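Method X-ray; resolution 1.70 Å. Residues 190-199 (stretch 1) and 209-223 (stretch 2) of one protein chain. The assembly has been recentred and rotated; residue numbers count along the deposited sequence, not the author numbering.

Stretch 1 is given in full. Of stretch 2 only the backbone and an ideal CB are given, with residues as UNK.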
ATOM      1  N   ALA B 190      -5.621  14.007 -14.834  1.00 25.51           N
ATOM      2  CA  ALA B 190      -7.066  13.868 -15.116  1.00 25.55           C
ATOM      3  C   ALA B 190      -7.633  12.491 -14.730  1.00 26.03           C
ATOM      4  O   ALA B 190      -8.848  12.288 -14.723  1.00 25.03           O
ATOM      5  CB  ALA B 190      -7.347  14.137 -16.609  1.00 26.54           C
ATOM      6  N   SER B 191      -6.749  11.526 -14.482  1.00 22.09           N
ATOM      7  CA  SER B 191      -7.169  10.169 -14.128  1.00 19.75           C
ATOM      8  C   SER B 191      -8.016  10.267 -12.850  1.00 21.99           C
ATOM      9  O   SER B 191      -7.701  11.075 -11.974  1.00 22.54           O
ATOM     10  CB  SER B 191      -5.975   9.238 -13.891  1.00 19.91           C
ATOM     11  OG  SER B 191      -5.282   8.982 -15.105  1.00 22.37           O
ATOM     12  N   LYS B 192      -9.074   9.466 -12.720  1.00 19.66           N
ATOM     13  CA  LYS B 192      -9.911   9.538 -11.493  1.00 18.84           C
ATOM     14  C   LYS B 192      -9.185   8.797 -10.370  1.00 18.84           C
ATOM     15  O   LYS B 192      -8.329   7.946 -10.608  1.00 20.07           O
ATOM     16  CB  LYS B 192     -11.277   8.893 -11.686  1.00 19.00           C
ATOM     17  CG  LYS B 192     -12.110   9.442 -12.812  1.00 20.90           C
ATOM     18  CD  LYS B 192     -12.341  10.940 -12.672  1.00 24.41           C
ATOM     19  CE  LYS B 192     -13.084  11.474 -13.926  1.00 29.63           C
ATOM     20  NZ  LYS B 192     -13.498  12.901 -13.787  1.00 34.34           N
ATOM     21  N   PRO B 193      -9.519   9.119  -9.117  1.00 20.17           N
ATOM     22  CA  PRO B 193      -8.891   8.480  -7.971  1.00 19.12           C
ATOM     23  C   PRO B 193      -9.021   6.941  -7.977  1.00 18.62           C
ATOM     24  O   PRO B 193     -10.013   6.361  -8.430  1.00 18.84           O
ATOM     25  CB  PRO B 193      -9.663   9.085  -6.786  1.00 20.36           C
ATOM     26  CG  PRO B 193     -10.036  10.402  -7.265  1.00 19.13           C
ATOM     27  CD  PRO B 193     -10.451  10.162  -8.698  1.00 18.25           C
ATOM     28  N   ALA B 194      -8.025   6.316  -7.368  1.00 17.59           N
ATOM     29  CA  ALA B 194      -7.987   4.881  -7.328  1.00 18.84           C
ATOM     30  C   ALA B 194      -7.616   4.311  -5.952  1.00 19.90           C
ATOM     31  O   ALA B 194      -6.770   4.812  -5.251  1.00 21.27           O
ATOM     32  CB  ALA B 194      -7.012   4.346  -8.410  1.00 18.01           C
ATOM     33  N   PHE B 195      -8.299   3.245  -5.620  1.00 20.35           N
ATOM     34  CA  PHE B 195      -7.923   2.353  -4.531  1.00 17.61           C
ATOM     35  C   PHE B 195      -7.393   1.104  -5.160  1.00 17.60           C
ATOM     36  O   PHE B 195      -8.083   0.380  -5.888  1.00 17.96           O
ATOM     37  CB  PHE B 195      -9.170   2.071  -3.654  1.00 17.66           C
ATOM     38  CG  PHE B 195      -8.928   1.138  -2.468  1.00 18.87           C
ATOM     39  CD1 PHE B 195      -8.920  -0.240  -2.603  1.00 18.33           C
ATOM     40  CD2 PHE B 195      -8.770   1.658  -1.198  1.00 20.55           C
ATOM     41  CE1 PHE B 195      -8.695  -1.045  -1.537  1.00 19.25           C
ATOM     42  CE2 PHE B 195      -8.542   0.834  -0.135  1.00 16.44           C
ATOM     43  CZ  PHE B 195      -8.503  -0.537  -0.305  1.00 19.57           C
ATOM     44  N   VAL B 196      -6.148   0.804  -4.845  1.00 20.06           N
ATOM     45  CA  VAL B 196      -5.452  -0.352  -5.396  1.00 17.53           C
ATOM     46  C   VAL B 196      -5.026  -1.271  -4.238  1.00 18.88           C
ATOM     47  O   VAL B 196      -4.518  -0.823  -3.206  1.00 19.98           O
ATOM     48  CB  VAL B 196      -4.210   0.117  -6.193  1.00 16.08           C
ATOM     49  CG1 VAL B 196      -3.454  -1.021  -6.865  1.00 19.53           C
ATOM     50  CG2 VAL B 196      -4.535   1.199  -7.210  1.00 20.67           C
ATOM     51  N   TRP B 197      -5.243  -2.551  -4.412  1.00 20.15           N
ATOM     52  CA  TRP B 197      -4.750  -3.573  -3.444  1.00 17.72           C
ATOM     53  C   TRP B 197      -4.239  -4.789  -4.162  1.00 17.65           C
ATOM     54  O   TRP B 197      -4.650  -5.112  -5.292  1.00 19.03           O
ATOM     55  CB  TRP B 197      -5.800  -3.951  -2.385  1.00 17.69           C
ATOM     56  CG  TRP B 197      -6.896  -4.786  -2.900  1.00 20.01           C
ATOM     57  CD1 TRP B 197      -8.038  -4.341  -3.517  1.00 21.60           C
ATOM     58  CD2 TRP B 197      -6.980  -6.222  -2.898  1.00 21.38           C
ATOM     59  NE1 TRP B 197      -8.816  -5.388  -3.876  1.00 21.71           N
ATOM     60  CE2 TRP B 197      -8.189  -6.562  -3.519  1.00 20.52           C
ATOM     61  CE3 TRP B 197      -6.142  -7.247  -2.474  1.00 21.60           C
ATOM     62  CZ2 TRP B 197      -8.587  -7.886  -3.681  1.00 18.95           C
ATOM     63  CZ3 TRP B 197      -6.563  -8.564  -2.620  1.00 22.96           C
ATOM     64  CH2 TRP B 197      -7.764  -8.863  -3.220  1.00 20.00           C
ATOM     65  N   GLN B 198      -3.297  -5.456  -3.517  1.00 19.11           N
ATOM     66  CA  GLN B 198      -2.800  -6.727  -4.019  1.00 19.00           C
ATOM     67  C   GLN B 198      -2.160  -7.467  -2.889  1.00 19.14           C
ATOM     68  O   GLN B 198      -1.924  -6.912  -1.843  1.00 20.32           O
ATOM     69  CB  GLN B 198      -1.800  -6.500  -5.152  1.00 20.73           C
ATOM     70  CG  GLN B 198      -1.290  -7.775  -5.839  1.00 22.09           C
ATOM     71  CD  GLN B 198      -0.701  -7.509  -7.219  1.00 21.00           C
ATOM     72  OE1 GLN B 198      -0.311  -6.383  -7.537  1.00 26.02           O
ATOM     73  NE2 GLN B 198      -0.572  -8.556  -8.017  1.00 25.14           N
ATOM     74  N   THR B 199      -1.837  -8.731  -3.094  1.00 22.48           N
ATOM     75  CA  THR B 199      -0.998  -9.411  -2.087  1.00 22.55           C
ATOM     76  C   THR B 199       0.434  -9.491  -2.511  1.00 24.61           C
ATOM     77  O   THR B 199       0.741  -9.595  -3.685  1.00 23.68           O
ATOM     78  CB  THR B 199      -1.493 -10.810  -1.728  1.00 23.32           C
ATOM     79  OG1 THR B 199      -1.333 -11.688  -2.855  1.00 26.35           O
ATOM     80  CG2 THR B 199      -2.948 -10.767  -1.293  1.00 23.47           C
ATOM     81  N   UNK B 209       3.007  -4.969 -11.244  1.00 20.21           N
ATOM     82  CA  UNK B 209       1.934  -4.322 -11.977  1.00 19.09           C
ATOM     83  C   UNK B 209       1.306  -3.209 -11.135  1.00 18.63           C
ATOM     84  O   UNK B 209       1.113  -2.087 -11.579  1.00 18.77           O
ATOM     85  CB  UNK B 209       0.875  -5.347 -12.388  1.00 19.09           C
ATOM     86  N   UNK B 210       0.899  -3.539  -9.917  1.00 20.49           N
ATOM     87  CA  UNK B 210       0.239  -2.511  -9.110  1.00 18.76           C
ATOM     88  C   UNK B 210       1.235  -1.402  -8.735  1.00 21.01           C
ATOM     89  O   UNK B 210       0.857  -0.239  -8.638  1.00 19.14           O
ATOM     90  CB  UNK B 210      -0.369  -3.130  -7.850  1.00 18.76           C
ATOM     91  N   UNK B 211       2.482  -1.775  -8.476  1.00 19.47           N
ATOM     92  CA  UNK B 211       3.520  -0.796  -8.112  1.00 20.12           C
ATOM     93  C   UNK B 211       3.663   0.207  -9.255  1.00 20.95           C
ATOM     94  O   UNK B 211       3.823   1.388  -9.055  1.00 19.81           O
ATOM     95  CB  UNK B 211       4.856  -1.483  -7.821  1.00 20.12           C
ATOM     96  N   UNK B 212       3.608  -0.294 -10.470  1.00 19.10           N
ATOM     97  CA  UNK B 212       3.753   0.564 -11.665  1.00 16.90           C
ATOM     98  C   UNK B 212       2.576   1.565 -11.771  1.00 17.46           C
ATOM     99  O   UNK B 212       2.792   2.765 -11.989  1.00 20.25           O
ATOM    100  CB  UNK B 212       3.826  -0.297 -12.928  1.00 16.90           C
ATOM    101  N   UNK B 213       1.347   1.111 -11.599  1.00 20.72           N
ATOM    102  CA  UNK B 213       0.187   2.023 -11.707  1.00 20.19           C
ATOM    103  C   UNK B 213       0.228   3.058 -10.548  1.00 20.58           C
ATOM    104  O   UNK B 213      -0.002   4.260 -10.710  1.00 20.83           O
ATOM    105  CB  UNK B 213      -1.122   1.232 -11.675  1.00 20.19           C
ATOM    106  N   UNK B 214       0.495   2.583  -9.335  1.00 21.02           N
ATOM    107  CA  UNK B 214       0.556   3.485  -8.176  1.00 20.47           C
ATOM    108  C   UNK B 214       1.672   4.521  -8.332  1.00 19.14           C
ATOM    109  O   UNK B 214       1.477   5.695  -8.034  1.00 19.40           O
ATOM    110  CB  UNK B 214       0.768   2.682  -6.891  1.00 20.47           C
ATOM    111  N   UNK B 215       2.835   4.101  -8.816  1.00 18.92           N
ATOM    112  CA  UNK B 215       3.905   5.056  -9.026  1.00 18.58           C
ATOM    113  C   UNK B 215       3.421   6.206  -9.872  1.00 20.31           C
ATOM    114  O   UNK B 215       3.625   7.367  -9.563  1.00 20.79           O
ATOM    115  CB  UNK B 215       5.114   4.384  -9.680  1.00 18.58           C
ATOM    116  N   UNK B 216       2.738   5.859 -10.951  1.00 18.68           N
ATOM    117  CA  UNK B 216       2.362   6.862 -11.978  1.00 20.26           C
ATOM    118  C   UNK B 216       1.289   7.781 -11.432  1.00 17.58           C
ATOM    119  O   UNK B 216       1.282   8.976 -11.702  1.00 19.19           O
ATOM    120  CB  UNK B 216       1.869   6.186 -13.259  1.00 20.26           C
ATOM    121  N   UNK B 217       0.356   7.199 -10.683  1.00 19.26           N
ATOM    122  CA  UNK B 217      -0.684   7.997 -10.088  1.00 17.24           C
ATOM    123  C   UNK B 217      -0.124   8.994  -9.106  1.00 21.31           C
ATOM    124  O   UNK B 217      -0.554  10.173  -9.099  1.00 20.98           O
ATOM    125  CB  UNK B 217      -1.714   7.100  -9.399  1.00 17.24           C
ATOM    126  N   UNK B 218       0.802   8.521  -8.267  1.00 21.76           N
ATOM    127  CA  UNK B 218       1.408   9.364  -7.255  1.00 20.66           C
ATOM    128  C   UNK B 218       2.265  10.410  -7.953  1.00 22.75           C
ATOM    129  O   UNK B 218       2.373  11.551  -7.486  1.00 22.65           O
ATOM    130  CB  UNK B 218       2.235   8.539  -6.267  1.00 20.66           C
ATOM    131  N   UNK B 219       2.896  10.042  -9.053  1.00 22.32           N
ATOM    132  CA  UNK B 219       3.723  11.006  -9.793  1.00 23.52           C
ATOM    133  C   UNK B 219       2.879  12.217 -10.291  1.00 23.95           C
ATOM    134  O   UNK B 219       3.322  13.372 -10.280  1.00 28.10           O
ATOM    135  CB  UNK B 219       4.393  10.309 -10.978  1.00 23.52           C
ATOM    136  N   UNK B 220       1.647  11.946 -10.655  1.00 23.60           N
ATOM    137  CA  UNK B 220       0.729  12.948 -11.201  1.00 21.11           C
ATOM    138  C   UNK B 220      -0.213  13.469 -10.130  1.00 23.57           C
ATOM    139  O   UNK B 220      -1.173  14.196 -10.423  1.00 25.72           O
ATOM    140  CB  UNK B 220      -0.075  12.362 -12.363  1.00 21.11           C
ATOM    141  N   UNK B 221       0.114  13.107  -8.902  1.00 25.95           N
ATOM    142  CA  UNK B 221      -0.603  13.526  -7.687  1.00 26.36           C
ATOM    143  C   UNK B 221      -2.094  13.290  -7.735  1.00 25.45           C
ATOM    144  O   UNK B 221      -2.893  14.096  -7.235  1.00 29.17           O
ATOM    145  CB  UNK B 221      -0.352  15.012  -7.426  1.00 26.36           C
ATOM    146  N   UNK B 222      -2.478  12.157  -8.296  1.00 22.30           N
ATOM    147  CA  UNK B 222      -3.872  11.750  -8.297  1.00 19.63           C
ATOM    148  C   UNK B 222      -4.155  11.087  -6.979  1.00 18.61           C
ATOM    149  O   UNK B 222      -3.338  10.298  -6.510  1.00 21.79           O
ATOM    150  CB  UNK B 222      -4.194  10.818  -9.467  1.00 19.63           C
ATOM    151  N   UNK B 223      -5.320  11.376  -6.396  1.00 17.13           N
ATOM    152  CA  UNK B 223      -5.718  10.726  -5.152  1.00 18.54           C
ATOM    153  C   UNK B 223      -5.680   9.200  -5.288  1.00 21.63           C
ATOM    154  O   UNK B 223      -6.361   8.596  -6.130  1.00 18.33           O
ATOM    155  CB  UNK B 223      -7.119  11.185  -4.741  1.00 18.54           C
TER

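The strand 194-199 and the helix of stretch 2 run nearly antiparallel, at 156°, with axes 9.1 Å apart at closest approach. A194, V196 and Q198 point toward the helix, offering methyl, branched aliphatic and amide in turn.

Position 209 points sideways, its ideal CB 5.1 Å from Q198 OE1, so stretch 1 sets little limit; it is N209, bonded elsewhere in the structure.

Position 210 faces the strand closely: its ideal CB lies 3.3 Å from Q198 OE1 and 3.9 Å from V196 CG1. A small residue is called for, and a short donor would answer the carbonyl oxygen; Ser, Thr, Cys or Ala could be considered. S210, in rotamer p, gives its OG proton to Q198 OE1 at 2.7 Å, while its CB packs 3.8 Å from V196 CG1.

Positions 211 and 212 turn away or lie out of reach, leaving the choice to other surroundings: L211 and K212.

At 213 CA-to-CB points toward the strand, but nothing of stretch 1 comes within 5.5 Å of the ideal CB. A long or aromatic side chain can span that gap. Y213 presents its ring edge to A194 and V196, with CE2 4.3 Å from A194 CB and CD2 4.3 Å from V196 CG2. A water links its OH (2.6 Å) to S191 OG (2.8 Å).

Position 214 points sideways, where an aliphatic side chain could reach V196. V214 does so, CG2 to V196 CG2 at 4.0 Å.

Stretch 1 does not constrain 215 or 216; they are Q215 and A216.

Position 217 again points toward stretch 1 across a gap, with the A194 methyl and the K192 carbonyl beyond. A long, flexible apolar chain such as Met or Leu suits. It is M217, as selenomethionine: CE sits 3.5 Å from A194 CB and 3.2 Å from K192 O, and SE 3.9 Å from S191 CB.

Positions 218 and 219 lie out of reach: L218 and Q219.

Position 220 leaves helical angles and points toward stretch 1 without touching it. H220 instead turns ND1 back to A216 O, 3.0 Å away. The positive phi of 221, 52°, favours Gly, Asn or Asp, yet Q221 adopts it.

Position 222 is extended and points toward S191 O, 4.3 Å from its ideal CB; a beta-branched aliphatic fits. V222 brings CG1 to 3.4 Å from S191 O and 4.0 Å from P193 CA.

At 223 the backbone does the work: A194 N donates to its O at 3.1 Å. With the ideal CB 3.9 Å from P193 CB, a small apolar residue suits, and A223 makes that contact.

Stretch 2 (209-223) NSLKYVQAMLQHQVA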
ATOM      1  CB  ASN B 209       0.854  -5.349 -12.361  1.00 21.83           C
ATOM      2  CG  ASN B 209       1.221  -6.152 -13.612  1.00 20.63           C
ATOM      3  OD1 ASN B 209       1.107  -5.662 -14.709  1.00 20.95           O
ATOM      4  ND2 ASN B 209       1.579  -7.439 -13.420  1.00 21.43           N
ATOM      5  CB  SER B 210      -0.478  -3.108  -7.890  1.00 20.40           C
ATOM      6  OG  SER B 210       0.407  -3.855  -7.068  1.00 26.80           O
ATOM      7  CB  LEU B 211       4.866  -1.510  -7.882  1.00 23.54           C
ATOM      8  CG  LEU B 211       4.946  -2.300  -6.584  1.00 19.35           C
ATOM      9  CD1 LEU B 211       6.111  -3.293  -6.634  1.00 21.81           C
ATOM     10  CD2 LEU B 211       5.098  -1.355  -5.337  1.00 22.95           C
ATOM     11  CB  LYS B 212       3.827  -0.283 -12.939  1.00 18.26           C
ATOM     12  CG  LYS B 212       5.127  -0.969 -13.151  1.00 18.25           C
ATOM     13  CD  LYS B 212       5.031  -2.060 -14.229  1.00 18.43           C
ATOM     14  CE  LYS B 212       6.369  -2.521 -14.768  1.00 24.37           C
ATOM     15  NZ  LYS B 212       6.817  -1.659 -15.961  1.00 22.83           N
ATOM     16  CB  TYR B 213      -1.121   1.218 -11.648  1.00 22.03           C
ATOM     17  CG  TYR B 213      -2.293   2.039 -12.049  1.00 19.13           C
ATOM     18  CD1 TYR B 213      -2.394   2.538 -13.321  1.00 19.87           C
ATOM     19  CD2 TYR B 213      -3.307   2.350 -11.147  1.00 22.91           C
ATOM     20  CE1 TYR B 213      -3.471   3.337 -13.725  1.00 20.14           C
ATOM     21  CE2 TYR B 213      -4.381   3.150 -11.533  1.00 25.76           C
ATOM     22  CZ  TYR B 213      -4.464   3.630 -12.814  1.00 26.08           C
ATOM     23  OH  TYR B 213      -5.553   4.438 -13.183  1.00 23.64           O
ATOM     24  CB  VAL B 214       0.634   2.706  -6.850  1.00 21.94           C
ATOM     25  CG1 VAL B 214       0.757   3.646  -5.627  1.00 21.25           C
ATOM     26  CG2 VAL B 214      -0.649   1.794  -6.724  1.00 14.81           C
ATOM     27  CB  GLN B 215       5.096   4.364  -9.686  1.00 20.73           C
ATOM     28  CG  GLN B 215       6.199   5.291 -10.185  1.00 18.08           C
ATOM     29  CD  GLN B 215       5.945   5.868 -11.572  1.00 21.16           C
ATOM     30  OE1 GLN B 215       5.452   5.179 -12.472  1.00 22.79           O
ATOM     31  NE2 GLN B 215       6.281   7.136 -11.744  1.00 17.64           N
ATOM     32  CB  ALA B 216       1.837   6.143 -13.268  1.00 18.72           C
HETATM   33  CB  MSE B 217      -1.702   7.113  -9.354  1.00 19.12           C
HETATM   34  CG  MSE B 217      -2.542   6.315 -10.268  1.00 21.05           C
HETATM   35 SE   MSE B 217      -3.919   7.267 -11.242  0.75 19.00          SE
HETATM   36  CE  MSE B 217      -5.323   7.030  -9.976  1.00 20.86           C
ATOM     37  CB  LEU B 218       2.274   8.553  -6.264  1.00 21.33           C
ATOM     38  CG  LEU B 218       1.611   7.612  -5.262  1.00 24.38           C
ATOM     39  CD1 LEU B 218       2.652   6.639  -4.642  1.00 25.55           C
ATOM     40  CD2 LEU B 218       0.900   8.405  -4.196  1.00 27.26           C
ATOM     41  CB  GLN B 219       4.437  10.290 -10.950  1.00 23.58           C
ATOM     42  CG  GLN B 219       5.385  11.154 -11.811  1.00 30.62           C
ATOM     43  CD  GLN B 219       6.566  11.758 -11.033  1.00 40.99           C
ATOM     44  OE1 GLN B 219       7.219  11.094 -10.210  1.00 36.78           O
ATOM     45  NE2 GLN B 219       6.863  13.024 -11.320  1.00 40.54           N
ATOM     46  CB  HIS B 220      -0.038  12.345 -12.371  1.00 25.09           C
ATOM     47  CG  HIS B 220       0.811  12.149 -13.590  1.00 22.71           C
ATOM     48  ND1 HIS B 220       1.297  10.923 -13.984  1.00 28.12           N
ATOM     49  CD2 HIS B 220       1.277  13.046 -14.492  1.00 25.87           C
ATOM     50  CE1 HIS B 220       2.043  11.076 -15.063  1.00 26.09           C
ATOM     51  NE2 HIS B 220       2.045  12.348 -15.392  1.00 26.52           N
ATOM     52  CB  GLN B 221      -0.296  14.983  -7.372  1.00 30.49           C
ATOM     53  CG  GLN B 221       1.139  15.178  -6.971  1.00 27.75           C
ATOM     54  CD  GLN B 221       1.417  16.556  -6.435  1.00 49.11           C
ATOM     55  OE1 GLN B 221       0.897  17.553  -6.944  1.00 54.54           O
ATOM     56  NE2 GLN B 221       2.249  16.628  -5.401  1.00 58.59           N
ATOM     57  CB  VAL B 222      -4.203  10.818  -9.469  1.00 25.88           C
ATOM     58  CG1 VAL B 222      -5.629  10.284  -9.344  1.00 20.91           C
ATOM     59  CG2 VAL B 222      -3.967  11.525 -10.776  1.00 22.05           C
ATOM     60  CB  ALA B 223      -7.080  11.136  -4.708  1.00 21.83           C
TER
HETATM   61  O   HOH W   1      -5.338   6.141 -15.150  1.00 22.39           O
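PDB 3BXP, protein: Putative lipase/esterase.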